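Telomerase reverse transcriptase (Candida albicans SC5314, PDB 6ZDQ) probably extends telomeres as a reverse transcriptase, adding simple repeats to chromosome ends by copying a template within the telomerase RNA. Local coordinates at residues A[68-72]-A[238-242]; A[202-207]-A[231-235]; A[331-337]-A[496-502]. Residue numbers count along the deposited sequence, not the author numbering.

Contact 1: residues A[68-72]-A[238-242]; sequences ANVVS and RSSFR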
# COMPACT_ATOMS: atom_id res chain seq x y z
N ALA A 68 25.71 -8.20 -4.65
CA ALA A 68 25.03 -9.34 -5.27
C ALA A 68 23.57 -9.40 -4.84
O ALA A 68 22.66 -9.33 -5.67
CB ALA A 68 25.76 -10.64 -4.91
N ASN A 69 23.33 -9.53 -3.54
CA ASN A 69 21.99 -9.45 -2.96
C ASN A 69 21.90 -8.10 -2.26
O ASN A 69 22.24 -7.96 -1.08
CB ASN A 69 21.74 -10.61 -2.00
CG ASN A 69 20.27 -10.78 -1.67
OD1 ASN A 69 19.46 -9.89 -1.91
ND2 ASN A 69 19.92 -11.93 -1.10
N VAL A 70 21.43 -7.09 -3.00
CA VAL A 70 21.42 -5.72 -2.50
C VAL A 70 20.49 -5.51 -1.31
O VAL A 70 20.59 -4.48 -0.64
CB VAL A 70 21.03 -4.74 -3.63
CG1 VAL A 70 22.05 -4.81 -4.76
CG2 VAL A 70 19.64 -5.05 -4.15
N VAL A 71 19.59 -6.46 -1.03
CA VAL A 71 18.71 -6.33 0.12
C VAL A 71 19.27 -6.98 1.38
O VAL A 71 18.67 -6.86 2.45
CB VAL A 71 17.31 -6.92 -0.16
CG1 VAL A 71 16.82 -6.49 -1.53
CG2 VAL A 71 17.34 -8.44 -0.03
N SER A 72 20.41 -7.67 1.27
CA SER A 72 21.01 -8.29 2.45
C SER A 72 21.62 -7.27 3.40
O SER A 72 21.86 -7.59 4.57
CB SER A 72 22.07 -9.31 2.02
OG SER A 72 21.50 -10.33 1.22
N ARG A 238 12.24 -7.83 -3.68
CA ARG A 238 12.81 -8.81 -2.75
C ARG A 238 14.32 -8.98 -2.88
O ARG A 238 14.95 -9.44 -1.92
CB ARG A 238 12.14 -10.17 -2.93
CG ARG A 238 10.74 -10.26 -2.34
CD ARG A 238 10.20 -11.68 -2.39
NE ARG A 238 10.22 -12.23 -3.74
CZ ARG A 238 9.22 -12.14 -4.61
NH1 ARG A 238 8.10 -11.51 -4.27
NH2 ARG A 238 9.34 -12.67 -5.82
N SER A 239 14.92 -8.65 -4.03
CA SER A 239 16.33 -8.89 -4.28
C SER A 239 17.01 -7.80 -5.09
O SER A 239 18.24 -7.78 -5.16
CB SER A 239 16.53 -10.23 -5.02
OG SER A 239 15.94 -10.17 -6.31
N SER A 240 16.24 -6.91 -5.72
CA SER A 240 16.76 -5.83 -6.55
C SER A 240 16.03 -4.56 -6.16
O SER A 240 15.26 -4.54 -5.19
CB SER A 240 16.61 -6.17 -8.04
OG SER A 240 15.25 -6.46 -8.34
N PHE A 241 16.25 -3.49 -6.91
CA PHE A 241 15.66 -2.19 -6.62
C PHE A 241 14.70 -1.78 -7.72
O PHE A 241 15.00 -1.93 -8.91
CB PHE A 241 16.74 -1.12 -6.45
CG PHE A 241 17.42 -1.13 -5.11
CD1 PHE A 241 16.73 -0.74 -3.98
CD2 PHE A 241 18.74 -1.51 -4.99
CE1 PHE A 241 17.35 -0.75 -2.74
CE2 PHE A 241 19.37 -1.52 -3.76
CZ PHE A 241 18.67 -1.13 -2.63
N ARG A 242 13.53 -1.28 -7.32
CA ARG A 242 12.59 -0.65 -8.23
C ARG A 242 12.76 0.86 -8.14
O ARG A 242 12.89 1.42 -7.05
CB ARG A 242 11.15 -1.04 -7.89
CG ARG A 242 10.10 -0.33 -8.74
CD ARG A 242 8.73 -0.42 -8.08
NE ARG A 242 8.26 -1.79 -7.98
CZ ARG A 242 7.18 -2.16 -7.30
NH1 ARG A 242 6.46 -1.24 -6.66
NH2 ARG A 242 6.81 -3.43 -7.26
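Val70, Val71 and Ser239 give up the most surface in this contact between a loop of the N-terminal part of the chain and the start of a strand. The loop turns sharply here: Asn69 to Ser72 form a type I beta turn, closed by a hydrogen bond from Ser72 N to Asn69 O (3.0 Å). Val70 and Val71 fill its two central positions, and the CA-to-CB bonds of both point toward residues 238-242. Val70 reaches across with CG2, which lies 3.2 Å from Ser239 O, 3.8 Å from Ser240 CA and 3.6 Å from Phe241 CE2, so that one methyl meets both backbone and aromatic ring. Val71 straddles the preceding peptide: its CG2 is 3.2 Å from Arg238 O, and its CG1 is 3.7 Å from Ser239 CA. Ser239 therefore takes part largely through its backbone, its CA-to-CB bond pointing away from the turn; Asn69 borders it, with OD1 4.1 Å from Ser239 CA. No hydrogen bond joins the segments, and the fit rests on van der Waals packing that buries 257 Å². The patch continues into the surrounding fold, since Val70 also touches Leu202, Val71 touches Pro236, and the Phe241 ring meets Trp206 edge-to-face. Residues 238-240 belong to the connection between strands 229-236 and 241-247, and Arg242 pairs with Ile235 through the backbone. A beta turn thus packs against the tip of an antiparallel beta hairpin, whose sequence and position are consistent with the fingers subdomain of telomerase reverse transcriptases.

Contact 2: residues A[202-207]-A[231-235]; sequences LYESWV and KIKLI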
# COMPACT_ATOMS: atom_id res chain seq x y z
N LEU A 202 24.71 1.77 -2.24
CA LEU A 202 23.71 1.08 -3.06
C LEU A 202 22.98 2.06 -3.97
O LEU A 202 22.75 1.77 -5.15
CB LEU A 202 22.72 0.34 -2.16
CG LEU A 202 23.26 -0.88 -1.41
CD1 LEU A 202 22.25 -1.36 -0.39
CD2 LEU A 202 23.61 -1.99 -2.39
N TYR A 203 22.58 3.22 -3.43
CA TYR A 203 21.88 4.21 -4.23
C TYR A 203 22.73 4.69 -5.40
O TYR A 203 22.29 4.69 -6.55
CB TYR A 203 21.46 5.39 -3.34
CG TYR A 203 20.62 6.44 -4.03
CD1 TYR A 203 19.23 6.33 -4.07
CD2 TYR A 203 21.20 7.54 -4.64
CE1 TYR A 203 18.45 7.29 -4.69
CE2 TYR A 203 20.43 8.51 -5.27
CZ TYR A 203 19.06 8.37 -5.29
OH TYR A 203 18.29 9.33 -5.91
N GLU A 204 23.97 5.11 -5.11
CA GLU A 204 24.85 5.61 -6.17
C GLU A 204 25.10 4.54 -7.23
O GLU A 204 25.08 4.84 -8.43
CB GLU A 204 26.17 6.08 -5.56
CG GLU A 204 27.27 6.40 -6.57
CD GLU A 204 27.03 7.70 -7.32
OE1 GLU A 204 27.70 7.92 -8.35
OE2 GLU A 204 26.18 8.50 -6.88
N SER A 205 25.33 3.30 -6.81
CA SER A 205 25.59 2.22 -7.76
C SER A 205 24.39 1.96 -8.65
O SER A 205 24.51 1.93 -9.88
CB SER A 205 25.99 0.95 -7.00
OG SER A 205 26.11 -0.16 -7.89
N TRP A 206 23.21 1.77 -8.05
CA TRP A 206 22.04 1.37 -8.82
C TRP A 206 21.57 2.49 -9.75
O TRP A 206 21.29 2.24 -10.93
CB TRP A 206 20.91 0.95 -7.88
CG TRP A 206 19.86 0.13 -8.56
CD1 TRP A 206 18.77 0.59 -9.24
CD2 TRP A 206 19.80 -1.30 -8.63
NE1 TRP A 206 18.04 -0.46 -9.73
CE2 TRP A 206 18.65 -1.64 -9.37
CE3 TRP A 206 20.61 -2.33 -8.15
CZ2 TRP A 206 18.28 -2.95 -9.63
CZ3 TRP A 206 20.25 -3.64 -8.40
CH2 TRP A 206 19.09 -3.94 -9.14
N VAL A 207 21.49 3.72 -9.24
CA VAL A 207 20.96 4.82 -10.03
C VAL A 207 21.88 5.13 -11.21
O VAL A 207 21.41 5.40 -12.33
CB VAL A 207 20.73 6.06 -9.15
CG1 VAL A 207 20.30 7.25 -9.99
CG2 VAL A 207 19.70 5.76 -8.08
N LYS A 231 11.06 13.13 -7.53
CA LYS A 231 12.24 12.80 -6.75
C LYS A 231 12.52 11.31 -6.90
O LYS A 231 11.70 10.49 -6.51
CB LYS A 231 12.06 13.19 -5.28
CG LYS A 231 13.33 13.66 -4.59
CD LYS A 231 13.02 14.63 -3.45
CE LYS A 231 12.40 13.92 -2.25
NZ LYS A 231 13.40 13.07 -1.54
N ILE A 232 13.68 10.98 -7.47
CA ILE A 232 14.02 9.59 -7.73
C ILE A 232 14.34 8.89 -6.41
O ILE A 232 15.20 9.33 -5.65
CB ILE A 232 15.19 9.49 -8.71
CG1 ILE A 232 14.82 10.13 -10.05
CG2 ILE A 232 15.61 8.03 -8.91
CD1 ILE A 232 15.91 10.05 -11.09
N LYS A 233 13.62 7.80 -6.14
CA LYS A 233 13.85 6.98 -4.96
C LYS A 233 13.87 5.51 -5.35
O LYS A 233 13.41 5.13 -6.43
CB LYS A 233 12.77 7.23 -3.89
CG LYS A 233 12.76 8.66 -3.35
CD LYS A 233 11.68 8.84 -2.29
CE LYS A 233 11.68 10.26 -1.73
NZ LYS A 233 10.61 10.47 -0.72
N LEU A 234 14.42 4.68 -4.46
CA LEU A 234 14.58 3.26 -4.71
C LEU A 234 13.70 2.44 -3.77
O LEU A 234 13.59 2.76 -2.58
CB LEU A 234 16.05 2.84 -4.55
CG LEU A 234 17.03 3.38 -5.59
CD1 LEU A 234 18.45 2.96 -5.27
CD2 LEU A 234 16.64 2.92 -6.99
N ILE A 235 13.09 1.39 -4.31
CA ILE A 235 12.24 0.48 -3.54
C ILE A 235 12.68 -0.96 -3.80
O ILE A 235 12.54 -1.45 -4.93
CB ILE A 235 10.75 0.67 -3.89
CG1 ILE A 235 10.31 2.11 -3.62
CG2 ILE A 235 9.89 -0.30 -3.10
CD1 ILE A 235 10.34 2.49 -2.16
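Leu234 pushes its two methyls among three side chains of helix 202-207: CD1 lies 3.7 Å from Tyr203 CD1 and 4.2 Å from Val207 CG2, while CD2 lies 3.9 Å from Trp206 CD1. This is helix-on-sheet packing where the RNA-binding domain meets what are probably the fingers of the reverse transcriptase: helix 196-214, of the former, crosses strand 229-236 of a mixed sheet. The short axes approach to 9.8 Å, and their directions differ by 105°, so the helix runs roughly across the strand. Tyr203, Trp206 and Val207 are three and four residues apart and so share one helical face; in the strand, Ile232 and Leu234, two apart, both point their CA-to-CB bonds toward it. Neighbouring strands extend the apolar layer: Leu234 also touches Phe241 and Val243, and Tyr203 and Ile232 both touch Val439. The contact has one polar link, formed where the phenol extends along the strand: Tyr203 OH donates a hydrogen bond to Ile232 O at 3.1 Å.

Contact 3: residues A[331-337]-A[496-502]; sequences LFILKFD and DFLLVTP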
# COMPACT_ATOMS: atom_id res chain seq x y z
N LEU A 331 -5.61 -28.88 -21.18
CA LEU A 331 -5.44 -27.47 -21.50
C LEU A 331 -3.97 -27.13 -21.70
O LEU A 331 -3.11 -27.58 -20.94
CB LEU A 331 -6.04 -26.60 -20.40
CG LEU A 331 -7.51 -26.87 -20.09
CD1 LEU A 331 -7.96 -26.14 -18.84
CD2 LEU A 331 -8.37 -26.49 -21.28
N PHE A 332 -3.70 -26.33 -22.73
CA PHE A 332 -2.36 -25.81 -22.98
C PHE A 332 -2.27 -24.42 -22.35
O PHE A 332 -2.87 -23.47 -22.85
CB PHE A 332 -2.06 -25.76 -24.47
CG PHE A 332 -2.11 -27.09 -25.16
CD1 PHE A 332 -1.05 -27.97 -25.08
CD2 PHE A 332 -3.23 -27.47 -25.88
CE1 PHE A 332 -1.10 -29.20 -25.72
CE2 PHE A 332 -3.29 -28.70 -26.52
CZ PHE A 332 -2.22 -29.57 -26.43
N ILE A 333 -1.51 -24.31 -21.26
CA ILE A 333 -1.41 -23.06 -20.51
C ILE A 333 -0.11 -22.35 -20.87
O ILE A 333 0.90 -22.98 -21.18
CB ILE A 333 -1.51 -23.32 -18.99
CG1 ILE A 333 -2.78 -24.12 -18.66
CG2 ILE A 333 -1.55 -22.01 -18.22
CD1 ILE A 333 -2.54 -25.59 -18.46
N LEU A 334 -0.15 -21.01 -20.82
CA LEU A 334 1.01 -20.19 -21.17
C LEU A 334 1.03 -18.98 -20.25
O LEU A 334 0.23 -18.06 -20.41
CB LEU A 334 0.97 -19.78 -22.64
CG LEU A 334 1.80 -20.65 -23.59
CD1 LEU A 334 1.72 -20.11 -25.00
CD2 LEU A 334 3.25 -20.71 -23.14
N LYS A 335 1.95 -18.99 -19.28
CA LYS A 335 2.10 -17.90 -18.32
C LYS A 335 3.42 -17.19 -18.61
O LYS A 335 4.50 -17.79 -18.46
CB LYS A 335 2.06 -18.41 -16.88
CG LYS A 335 2.05 -17.32 -15.82
CD LYS A 335 3.44 -17.06 -15.27
CE LYS A 335 3.41 -15.97 -14.21
NZ LYS A 335 4.75 -15.70 -13.63
N PHE A 336 3.35 -15.93 -19.02
CA PHE A 336 4.53 -15.12 -19.27
C PHE A 336 4.28 -13.69 -18.80
O PHE A 336 3.14 -13.28 -18.58
CB PHE A 336 4.95 -15.15 -20.75
CG PHE A 336 3.91 -14.60 -21.69
CD1 PHE A 336 2.84 -15.38 -22.09
CD2 PHE A 336 4.03 -13.32 -22.20
CE1 PHE A 336 1.89 -14.89 -22.96
CE2 PHE A 336 3.08 -12.82 -23.07
CZ PHE A 336 2.01 -13.61 -23.46
N ASP A 337 5.37 -12.94 -18.64
CA ASP A 337 5.30 -11.57 -18.15
C ASP A 337 6.35 -10.73 -18.85
O ASP A 337 7.30 -11.24 -19.45
CB ASP A 337 5.48 -11.51 -16.63
CG ASP A 337 6.86 -11.97 -16.19
OD1 ASP A 337 7.27 -13.08 -16.58
OD2 ASP A 337 7.53 -11.21 -15.46
N ASP A 496 1.59 -9.31 -16.44
CA ASP A 496 1.63 -10.76 -16.52
C ASP A 496 0.49 -11.26 -17.40
O ASP A 496 -0.65 -10.78 -17.31
CB ASP A 496 1.54 -11.39 -15.13
CG ASP A 496 2.74 -11.04 -14.25
OD1 ASP A 496 2.80 -9.89 -13.77
OD2 ASP A 496 3.60 -11.92 -14.03
N PHE A 497 0.79 -12.23 -18.26
CA PHE A 497 -0.15 -12.75 -19.24
C PHE A 497 -0.41 -14.22 -18.98
O PHE A 497 0.46 -14.96 -18.51
CB PHE A 497 0.37 -12.57 -20.67
CG PHE A 497 0.49 -11.14 -21.11
CD1 PHE A 497 1.49 -10.33 -20.61
CD2 PHE A 497 -0.37 -10.62 -22.06
CE1 PHE A 497 1.62 -9.02 -21.02
CE2 PHE A 497 -0.25 -9.30 -22.48
CZ PHE A 497 0.75 -8.50 -21.95
N LEU A 498 -1.63 -14.66 -19.31
CA LEU A 498 -2.03 -16.05 -19.15
C LEU A 498 -2.88 -16.46 -20.34
O LEU A 498 -3.74 -15.69 -20.79
CB LEU A 498 -2.80 -16.27 -17.84
CG LEU A 498 -3.11 -17.72 -17.47
CD1 LEU A 498 -1.83 -18.48 -17.17
CD2 LEU A 498 -4.06 -17.77 -16.28
N LEU A 499 -2.65 -17.67 -20.84
CA LEU A 499 -3.43 -18.21 -21.94
C LEU A 499 -3.76 -19.66 -21.64
O LEU A 499 -2.86 -20.46 -21.34
CB LEU A 499 -2.67 -18.11 -23.27
CG LEU A 499 -3.37 -18.65 -24.52
CD1 LEU A 499 -3.12 -17.74 -25.70
CD2 LEU A 499 -2.91 -20.07 -24.84
N VAL A 500 -5.04 -20.00 -21.72
CA VAL A 500 -5.52 -21.37 -21.51
C VAL A 500 -6.42 -21.73 -22.68
O VAL A 500 -7.40 -21.04 -22.94
CB VAL A 500 -6.27 -21.52 -20.18
CG1 VAL A 500 -6.74 -22.95 -20.00
CG2 VAL A 500 -5.39 -21.10 -19.00
N THR A 501 -6.08 -22.82 -23.38
CA THR A 501 -6.91 -23.28 -24.48
C THR A 501 -6.63 -24.75 -24.76
O THR A 501 -5.48 -25.18 -24.62
CB THR A 501 -6.66 -22.45 -25.75
OG1 THR A 501 -7.49 -22.95 -26.81
CG2 THR A 501 -5.20 -22.52 -26.17
N PRO A 502 -7.65 -25.54 -25.11
CA PRO A 502 -7.38 -26.91 -25.55
C PRO A 502 -6.86 -27.00 -26.98
O PRO A 502 -6.34 -28.06 -27.36
CB PRO A 502 -8.75 -27.59 -25.42
CG PRO A 502 -9.72 -26.49 -25.64
CD PRO A 502 -9.09 -25.25 -25.05
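Strands 332-337 and 496-501 run antiparallel, their axes 4.5 Å apart at closest approach and their directions 167° apart. They are the central pair of a four-stranded antiparallel sheet, flanked by strands 489-492 and 532-534; sequence and topology match motifs A and C of the reverse transcriptase palm. The hydrogen-bonded pairs are Phe332 with Thr501, Leu334 with Leu499 and Phe336 with Phe497. Each exchanges two backbone bonds, from the short Phe497 N to Phe336 O (2.6 Å) to the weak Thr501 N to Phe332 O (3.3 Å). Between them, CA-H...O contacts such as Ile333 CA to Leu499 O (3.1 Å) fill the gaps.

Side chains of the hydrogen-bonded pairs share one face, against which helix 504-514 packs: Leu334 and Leu499 both touch Val510. Here the Phe336 and Phe497 rings are nearly parallel, at 6°, but slid apart with centroids 5.0 Å from each other; instead, Phe497 CB sits over the Phe336 ring in a CH-pi contact, 3.6 Å from its centroid. On the other face Ile333 CG2 meets Leu498 CD1 at 3.7 Å, and Leu498 and Val500 pack on helix 307-325. The same face carries Asp337 and Asp496, one from each motif, consistent with the family's cluster of metal-binding aspartates. Lys335 and Lys530 lie near this acidic end, the latter in a long, weak ion pair with Asp337. Asp496 OD2 lies 4.0 Å from Lys335 NZ, a long salt bridge, and 4.2 Å from Asp337 OD2.

In the fold
Contacts 1 and 2 are neighbours, their centres 12 Å apart, and contact 2 is nested within the loop of chain that contact 1 closes. Trp206 links them: its CZ2 lies 3.4 Å from Phe241 N and its CH2 3.5 Å from Ser240 CB. The hairpin supplies a strand to each, probably joined by a hydrogen bond from Arg242 N to Ile235 O (2.6 Å). Contact 3 belongs to a separate sheet, the one likely to carry the catalytic carboxylates; its centre is 29 Å from that of contact 1 and 35 Å from that of contact 2. The nearest atoms of contacts 1, 2 and 3 are about 30, 27 and 36 Å from the bound RNA.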